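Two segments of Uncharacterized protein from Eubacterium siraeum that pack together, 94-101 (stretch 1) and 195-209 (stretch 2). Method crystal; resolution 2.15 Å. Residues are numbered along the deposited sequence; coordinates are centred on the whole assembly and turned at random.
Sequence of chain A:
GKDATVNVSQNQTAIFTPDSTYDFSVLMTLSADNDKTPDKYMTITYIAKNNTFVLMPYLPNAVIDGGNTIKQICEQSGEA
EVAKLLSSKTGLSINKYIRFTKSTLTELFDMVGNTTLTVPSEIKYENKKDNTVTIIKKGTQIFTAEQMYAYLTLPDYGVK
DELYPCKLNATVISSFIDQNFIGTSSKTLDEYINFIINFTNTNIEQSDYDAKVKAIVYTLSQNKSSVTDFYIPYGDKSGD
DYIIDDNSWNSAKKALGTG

Stretch 1, residues 94-101: INKYIRFT
Stretch 2, residues 195-209: FIINFTNTNIEQSDY

The antiparallel pairing of these two segments is carried beyond its short backbone ladder by a side chain: Asn203 takes the place of a strand neighbour. With chi1 at 63° (p) and chi2 at -24°, its amide donates from ND2 to Asn95 O (2.9 Å, 170° at the hydrogen) and accepts at OD1 from Tyr97 N (2.9 Å, 157°). A carboxamide suits this site because it offers a donor and an acceptor together, matching Asn95 O and Tyr97 N, which flank Lys96.

In stretch 2, helix 195-199 leads into strand 201-202 and, past a turn, helix 206-209. The true ladder is brief. Ile98 (phi/psi -133/120) faces Thr202 (-147/160) as a non-hydrogen-bonded pair (CA-CA 4.5 Å), and Arg99 faces Asn201 as a hydrogen-bonded pair (CA-CA 5.1 Å). Arg99 N to Asn201 O is short and nearly linear (2.8 Å, 176°); the return bond, Asn201 N to Arg99 O, is weak at 3.5 Å and 139°. A water donates to Arg99 O at 2.7 Å, and weakly accepts from Asn201 N at 3.4 Å. Thr202 (chi1 t) adds a bond from OG1 to Tyr97 O, 2.7 Å, while the same OG1 accepts from Ile204 N at 3.1 Å.

Lys96 (m, m, t, t) bends at chi2, so that NZ donates to Asn203 O at 2.8 Å and forms a salt bridge with Asp208 OD2 at 3.4 Å. That carboxylate oxygen also accepts from Glu205 N (2.6 Å), bracing the start of the helix.

Ile98 (m, t) is buried on the sheet face shared with Thr202. Its CD1 lies 3.9 Å from Ile196 CG2, and its CG1 3.8 Å from Ile204 CD1; Phe100 (chi1 m) CE1 approaches CD1 of Ile196 (m, m) at 3.8 Å. Branched, apolar Ile98 and Ile196 suit this contact. On the other face, Asn201 (chi1 t) ND2 lies over the Arg99 (t, t, m) guanidinium. Tyr97 (chi1 p) brings a ring face under Asn203 OD1, 3.4 Å from CD2. Between the stretches 674 Å² is buried, both sides summed.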

ATOM      1  N   ILE A  94       4.581   5.557  11.063  1.00 28.37           N
ATOM      2  CA  ILE A  94       3.536   5.905  10.069  1.00 26.53           C
ATOM      3  C   ILE A  94       2.752   7.130  10.527  1.00 33.08           C
ATOM      4  O   ILE A  94       2.004   7.053  11.498  1.00 35.82           O
ATOM      5  CB  ILE A  94       2.567   4.700   9.782  1.00 27.91           C
ATOM      6  CG1 ILE A  94       3.317   3.343   9.737  1.00 28.43           C
ATOM      7  CG2 ILE A  94       1.731   4.935   8.503  1.00 25.67           C
ATOM      8  CD1 ILE A  94       2.490   2.119  10.063  1.00 26.02           C
ATOM      9  N   ASN A  95       2.916   8.255   9.831  1.00 29.84           N
ATOM     10  CA  ASN A  95       2.229   9.513  10.150  1.00 29.10           C
ATOM     11  C   ASN A  95       1.391   9.974   8.959  1.00 31.59           C
ATOM     12  O   ASN A  95       0.375  10.650   9.136  1.00 30.27           O
ATOM     13  CB  ASN A  95       3.245  10.622  10.522  1.00 30.34           C
ATOM     14  CG  ASN A  95       4.378  10.219  11.449  1.00 66.40           C
ATOM     15  OD1 ASN A  95       5.560  10.427  11.145  1.00 56.29           O
ATOM     16  ND2 ASN A  95       4.055   9.681  12.624  1.00 67.21           N
ATOM     17  N   LYS A  96       1.855   9.643   7.733  1.00 26.93           N
ATOM     18  CA  LYS A  96       1.209  10.068   6.503  1.00 24.98           C
ATOM     19  C   LYS A  96       0.280   9.019   5.944  1.00 25.78           C
ATOM     20  O   LYS A  96       0.477   7.805   6.110  1.00 22.48           O
ATOM     21  CB  LYS A  96       2.233  10.504   5.442  1.00 27.36           C
ATOM     22  CG  LYS A  96       3.106  11.706   5.836  1.00 26.99           C
ATOM     23  CD  LYS A  96       2.307  12.917   6.363  1.00 27.96           C
ATOM     24  CE  LYS A  96       3.233  14.037   6.771  1.00 32.37           C
ATOM     25  NZ  LYS A  96       2.500  15.302   6.997  1.00 39.92           N
ATOM     26  N   TYR A  97      -0.786   9.507   5.322  1.00 22.76           N
ATOM     27  CA  TYR A  97      -1.790   8.628   4.738  1.00 22.34           C
ATOM     28  C   TYR A  97      -2.361   9.216   3.465  1.00 24.63           C
ATOM     29  O   TYR A  97      -2.285  10.431   3.270  1.00 23.57           O
ATOM     30  CB  TYR A  97      -2.932   8.368   5.749  1.00 24.03           C
ATOM     31  CG  TYR A  97      -3.697   9.609   6.154  1.00 26.67           C
ATOM     32  CD1 TYR A  97      -4.749  10.093   5.375  1.00 27.28           C
ATOM     33  CD2 TYR A  97      -3.404  10.271   7.341  1.00 28.36           C
ATOM     34  CE1 TYR A  97      -5.427  11.257   5.722  1.00 26.85           C
ATOM     35  CE2 TYR A  97      -4.101  11.414   7.719  1.00 30.40           C
ATOM     36  CZ  TYR A  97      -5.120  11.898   6.912  1.00 39.12           C
ATOM     37  OH  TYR A  97      -5.797  13.030   7.298  1.00 42.32           O
ATOM     38  N   ILE A  98      -2.989   8.360   2.638  1.00 20.85           N
ATOM     39  CA  ILE A  98      -3.746   8.758   1.449  1.00 20.98           C
ATOM     40  C   ILE A  98      -5.081   8.010   1.474  1.00 24.35           C
ATOM     41  O   ILE A  98      -5.084   6.783   1.445  1.00 24.61           O
ATOM     42  CB  ILE A  98      -3.026   8.547   0.067  1.00 23.72           C
ATOM     43  CG1 ILE A  98      -1.604   9.160   0.023  1.00 23.58           C
ATOM     44  CG2 ILE A  98      -3.916   9.082  -1.101  1.00 23.32           C
ATOM     45  CD1 ILE A  98      -0.751   8.606  -1.095  1.00 27.22           C
ATOM     46  N   ARG A  99      -6.198   8.721   1.513  1.00 19.95           N
ATOM     47  CA  ARG A  99      -7.482   8.038   1.397  1.00 18.95           C
ATOM     48  C   ARG A  99      -7.970   8.257  -0.008  1.00 22.59           C
ATOM     49  O   ARG A  99      -8.282   9.390  -0.392  1.00 19.74           O
ATOM     50  CB  ARG A  99      -8.531   8.494   2.434  1.00 17.98           C
ATOM     51  CG  ARG A  99      -9.913   7.873   2.150  1.00 26.72           C
ATOM     52  CD  ARG A  99     -11.030   8.542   2.920  1.00 30.06           C
ATOM     53  NE  ARG A  99     -10.802   8.384   4.348  1.00 29.75           N
ATOM     54  CZ  ARG A  99     -11.684   8.653   5.295  1.00 37.76           C
ATOM     55  NH1 ARG A  99     -12.899   9.096   4.976  1.00 17.78           N
ATOM     56  NH2 ARG A  99     -11.366   8.481   6.565  1.00 20.32           N
ATOM     57  N   PHE A 100      -7.988   7.176  -0.789  1.00 21.16           N
ATOM     58  CA  PHE A 100      -8.470   7.200  -2.161  1.00 21.24           C
ATOM     59  C   PHE A 100      -9.956   6.995  -2.173  1.00 24.31           C
ATOM     60  O   PHE A 100     -10.503   6.470  -1.212  1.00 22.43           O
ATOM     61  CB  PHE A 100      -7.804   6.080  -2.991  1.00 22.79           C
ATOM     62  CG  PHE A 100      -6.341   6.285  -3.286  1.00 24.84           C
ATOM     63  CD1 PHE A 100      -5.934   7.124  -4.320  1.00 27.06           C
ATOM     64  CD2 PHE A 100      -5.367   5.609  -2.555  1.00 25.97           C
ATOM     65  CE1 PHE A 100      -4.580   7.322  -4.585  1.00 27.90           C
ATOM     66  CE2 PHE A 100      -4.011   5.803  -2.828  1.00 28.82           C
ATOM     67  CZ  PHE A 100      -3.627   6.652  -3.844  1.00 26.90           C
ATOM     68  N   THR A 101     -10.606   7.372  -3.277  1.00 21.83           N
ATOM     69  CA  THR A 101     -12.007   7.052  -3.527  1.00 22.07           C
ATOM     70  C   THR A 101     -12.030   6.200  -4.798  1.00 26.22           C
ATOM     71  O   THR A 101     -10.983   6.060  -5.454  1.00 23.18           O
ATOM     72  CB  THR A 101     -12.865   8.303  -3.651  1.00 27.75           C
ATOM     73  OG1 THR A 101     -12.447   8.980  -4.836  1.00 27.69           O
ATOM     74  CG2 THR A 101     -12.804   9.212  -2.391  1.00 23.77           C
ATOM     75  N   PHE A 195      -1.071  15.278  -8.455  1.00 23.07           N
ATOM     76  CA  PHE A 195      -2.430  14.718  -8.388  1.00 22.86           C
ATOM     77  C   PHE A 195      -2.789  14.273  -6.935  1.00 26.13           C
ATOM     78  O   PHE A 195      -3.898  14.541  -6.475  1.00 23.64           O
ATOM     79  CB  PHE A 195      -2.607  13.522  -9.367  1.00 24.21           C
ATOM     80  CG  PHE A 195      -3.947  12.841  -9.196  1.00 25.05           C
ATOM     81  CD1 PHE A 195      -5.110  13.429  -9.681  1.00 28.23           C
ATOM     82  CD2 PHE A 195      -4.052  11.635  -8.513  1.00 26.26           C
ATOM     83  CE1 PHE A 195      -6.357  12.826  -9.472  1.00 27.94           C
ATOM     84  CE2 PHE A 195      -5.301  11.041  -8.298  1.00 27.81           C
ATOM     85  CZ  PHE A 195      -6.437  11.620  -8.816  1.00 25.77           C
ATOM     86  N   ILE A 196      -1.864  13.557  -6.249  1.00 23.49           N
ATOM     87  CA  ILE A 196      -2.087  13.086  -4.876  1.00 24.60           C
ATOM     88  C   ILE A 196      -2.401  14.275  -3.934  1.00 30.04           C
ATOM     89  O   ILE A 196      -3.423  14.258  -3.253  1.00 29.76           O
ATOM     90  CB  ILE A 196      -0.865  12.257  -4.365  1.00 27.58           C
ATOM     91  CG1 ILE A 196      -0.660  10.922  -5.148  1.00 27.76           C
ATOM     92  CG2 ILE A 196      -0.850  12.080  -2.826  1.00 26.95           C
ATOM     93  CD1 ILE A 196      -1.872   9.896  -5.207  1.00 31.56           C
ATOM     94  N   ILE A 197      -1.534  15.299  -3.928  1.00 27.42           N
ATOM     95  CA  ILE A 197      -1.628  16.464  -3.047  1.00 27.64           C
ATOM     96  C   ILE A 197      -2.898  17.280  -3.329  1.00 31.62           C
ATOM     97  O   ILE A 197      -3.528  17.756  -2.375  1.00 31.51           O
ATOM     98  CB  ILE A 197      -0.322  17.319  -3.163  1.00 31.41           C
ATOM     99  CG1 ILE A 197       0.857  16.577  -2.481  1.00 32.43           C
ATOM    100  CG2 ILE A 197      -0.469  18.756  -2.583  1.00 32.05           C
ATOM    101  CD1 ILE A 197       2.218  17.150  -2.762  1.00 41.18           C
ATOM    102  N   ASN A 198      -3.295  17.407  -4.616  1.00 26.87           N
ATOM    103  CA  ASN A 198      -4.408  18.269  -4.974  1.00 26.10           C
ATOM    104  C   ASN A 198      -5.770  17.599  -5.058  1.00 29.19           C
ATOM    105  O   ASN A 198      -6.758  18.317  -4.961  1.00 29.65           O
ATOM    106  CB  ASN A 198      -4.120  19.018  -6.293  1.00 24.38           C
ATOM    107  CG  ASN A 198      -2.978  20.015  -6.200  1.00 37.47           C
ATOM    108  OD1 ASN A 198      -3.110  21.112  -5.660  1.00 26.67           O
ATOM    109  ND2 ASN A 198      -1.815  19.657  -6.713  1.00 28.23           N
ATOM    110  N   PHE A 199      -5.870  16.282  -5.257  1.00 26.64           N
ATOM    111  CA  PHE A 199      -7.206  15.714  -5.458  1.00 26.37           C
ATOM    112  C   PHE A 199      -7.555  14.531  -4.538  1.00 28.92           C
ATOM    113  O   PHE A 199      -8.691  14.047  -4.575  1.00 27.23           O
ATOM    114  CB  PHE A 199      -7.395  15.336  -6.948  1.00 27.83           C
ATOM    115  CG  PHE A 199      -7.399  16.573  -7.828  1.00 29.31           C
ATOM    116  CD1 PHE A 199      -8.543  17.355  -7.954  1.00 31.66           C
ATOM    117  CD2 PHE A 199      -6.231  17.010  -8.453  1.00 31.39           C
ATOM    118  CE1 PHE A 199      -8.531  18.520  -8.725  1.00 32.88           C
ATOM    119  CE2 PHE A 199      -6.220  18.180  -9.218  1.00 33.65           C
ATOM    120  CZ  PHE A 199      -7.371  18.920  -9.359  1.00 31.88           C
ATOM    121  N   THR A 200      -6.623  14.099  -3.688  1.00 24.86           N
ATOM    122  CA  THR A 200      -6.924  13.015  -2.772  1.00 23.34           C
ATOM    123  C   THR A 200      -6.992  13.558  -1.347  1.00 27.58           C
ATOM    124  O   THR A 200      -6.424  14.608  -1.059  1.00 27.73           O
ATOM    125  CB  THR A 200      -5.908  11.857  -2.896  1.00 29.03           C
ATOM    126  OG1 THR A 200      -4.673  12.214  -2.270  1.00 33.20           O
ATOM    127  CG2 THR A 200      -5.689  11.398  -4.331  1.00 25.38           C
ATOM    128  N   ASN A 201      -7.677  12.826  -0.458  1.00 24.62           N
ATOM    129  CA  ASN A 201      -7.741  13.128   0.962  1.00 24.50           C
ATOM    130  C   ASN A 201      -6.400  12.664   1.563  1.00 27.21           C
ATOM    131  O   ASN A 201      -6.195  11.471   1.749  1.00 25.89           O
ATOM    132  CB  ASN A 201      -8.946  12.419   1.600  1.00 24.05           C
ATOM    133  CG  ASN A 201      -9.200  12.744   3.056  1.00 39.35           C
ATOM    134  OD1 ASN A 201      -8.341  13.242   3.794  1.00 38.11           O
ATOM    135  ND2 ASN A 201     -10.398  12.442   3.509  1.00 26.84           N
ATOM    136  N   THR A 202      -5.466  13.594   1.797  1.00 24.87           N
ATOM    137  CA  THR A 202      -4.141  13.212   2.295  1.00 25.31           C
ATOM    138  C   THR A 202      -3.544  14.285   3.216  1.00 29.50           C
ATOM    139  O   THR A 202      -3.962  15.438   3.160  1.00 29.77           O
ATOM    140  CB  THR A 202      -3.190  12.892   1.089  1.00 29.60           C
ATOM    141  OG1 THR A 202      -1.922  12.466   1.576  1.00 30.07           O
ATOM    142  CG2 THR A 202      -3.007  14.069   0.117  1.00 28.29           C
ATOM    143  N   ASN A 203      -2.547  13.899   4.045  1.00 25.31           N
ATOM    144  CA  ASN A 203      -1.838  14.854   4.893  1.00 25.72           C
ATOM    145  C   ASN A 203      -0.384  14.940   4.413  1.00 30.74           C
ATOM    146  O   ASN A 203       0.482  15.466   5.122  1.00 31.21           O
ATOM    147  CB  ASN A 203      -1.937  14.485   6.378  1.00 25.43           C
ATOM    148  CG  ASN A 203      -1.298  13.171   6.727  1.00 39.73           C
ATOM    149  OD1 ASN A 203      -1.148  12.283   5.886  1.00 33.92           O
ATOM    150  ND2 ASN A 203      -0.925  13.014   7.981  1.00 33.00           N
ATOM    151  N   ILE A 204      -0.122  14.399   3.199  1.00 27.40           N
ATOM    152  CA  ILE A 204       1.189  14.450   2.545  1.00 26.61           C
ATOM    153  C   ILE A 204       1.346  15.866   1.992  1.00 30.17           C
ATOM    154  O   ILE A 204       0.524  16.327   1.198  1.00 29.32           O
ATOM    155  CB  ILE A 204       1.374  13.340   1.452  1.00 28.79           C
ATOM    156  CG1 ILE A 204       1.501  11.941   2.085  1.00 28.55           C
ATOM    157  CG2 ILE A 204       2.571  13.632   0.511  1.00 30.55           C
ATOM    158  CD1 ILE A 204       1.694  10.804   1.110  1.00 30.22           C
ATOM    159  N   GLU A 205       2.391  16.554   2.420  1.00 27.61           N
ATOM    160  CA  GLU A 205       2.660  17.897   1.924  1.00 27.44           C
ATOM    161  C   GLU A 205       3.778  17.822   0.905  1.00 31.15           C
ATOM    162  O   GLU A 205       4.473  16.799   0.831  1.00 31.01           O
ATOM    163  CB  GLU A 205       2.997  18.878   3.079  1.00 29.47           C
ATOM    164  CG  GLU A 205       1.857  19.152   4.058  1.00 38.44           C
ATOM    165  CD  GLU A 205       0.500  19.526   3.477  1.00 65.79           C
ATOM    166  OE1 GLU A 205       0.443  20.323   2.508  1.00 43.80           O
ATOM    167  OE2 GLU A 205      -0.518  19.020   4.006  1.00 68.29           O
ATOM    168  N   GLN A 206       3.956  18.898   0.116  1.00 27.79           N
ATOM    169  CA  GLN A 206       4.995  19.005  -0.908  1.00 27.90           C
ATOM    170  C   GLN A 206       6.404  18.816  -0.297  1.00 31.50           C
ATOM    171  O   GLN A 206       7.251  18.183  -0.916  1.00 29.91           O
ATOM    172  CB  GLN A 206       4.880  20.363  -1.623  1.00 29.94           C
ATOM    173  CG  GLN A 206       5.833  20.570  -2.796  1.00 38.94           C
ATOM    174  CD  GLN A 206       5.540  19.628  -3.925  1.00 42.96           C
ATOM    175  OE1 GLN A 206       4.398  19.505  -4.386  1.00 35.36           O
ATOM    176  NE2 GLN A 206       6.568  18.938  -4.384  1.00 23.05           N
ATOM    177  N   SER A 207       6.619  19.299   0.935  1.00 31.02           N
ATOM    178  CA  SER A 207       7.896  19.176   1.649  1.00 32.16           C
ATOM    179  C   SER A 207       8.257  17.696   1.932  1.00 35.45           C
ATOM    180  O   SER A 207       9.436  17.353   1.900  1.00 34.61           O
ATOM    181  CB  SER A 207       7.856  19.976   2.948  1.00 35.34           C
ATOM    182  OG  SER A 207       6.744  19.618   3.752  1.00 41.88           O
ATOM    183  N   ASP A 208       7.232  16.831   2.175  1.00 32.51           N
ATOM    184  CA  ASP A 208       7.367  15.382   2.448  1.00 31.41           C
ATOM    185  C   ASP A 208       7.875  14.650   1.224  1.00 33.43           C
ATOM    186  O   ASP A 208       8.800  13.839   1.331  1.00 32.45           O
ATOM    187  CB  ASP A 208       6.027  14.772   2.896  1.00 31.74           C
ATOM    188  CG  ASP A 208       5.444  15.423   4.125  1.00 33.87           C
ATOM    189  OD1 ASP A 208       6.190  15.606   5.101  1.00 35.88           O
ATOM    190  OD2 ASP A 208       4.235  15.757   4.104  1.00 33.35           O
ATOM    191  N   TYR A 209       7.274  14.951   0.058  1.00 28.86           N
ATOM    192  CA  TYR A 209       7.690  14.396  -1.227  1.00 28.49           C
ATOM    193  C   TYR A 209       9.111  14.883  -1.609  1.00 29.94           C
ATOM    194  O   TYR A 209       9.931  14.045  -1.989  1.00 30.04           O
ATOM    195  CB  TYR A 209       6.670  14.751  -2.334  1.00 29.78           C
ATOM    196  CG  TYR A 209       7.158  14.478  -3.745  1.00 32.27           C
ATOM    197  CD1 TYR A 209       7.039  13.211  -4.315  1.00 32.99           C
ATOM    198  CD2 TYR A 209       7.683  15.503  -4.533  1.00 33.68           C
ATOM    199  CE1 TYR A 209       7.444  12.969  -5.629  1.00 32.44           C
ATOM    200  CE2 TYR A 209       8.109  15.265  -5.837  1.00 34.46           C
ATOM    201  CZ  TYR A 209       7.964  14.004  -6.389  1.00 39.25           C
ATOM    202  OH  TYR A 209       8.375  13.776  -7.680  1.00 40.10           O
TER
HETATM  203  O   HOH W   1      -9.244  10.613  -2.564  1.00 27.24           O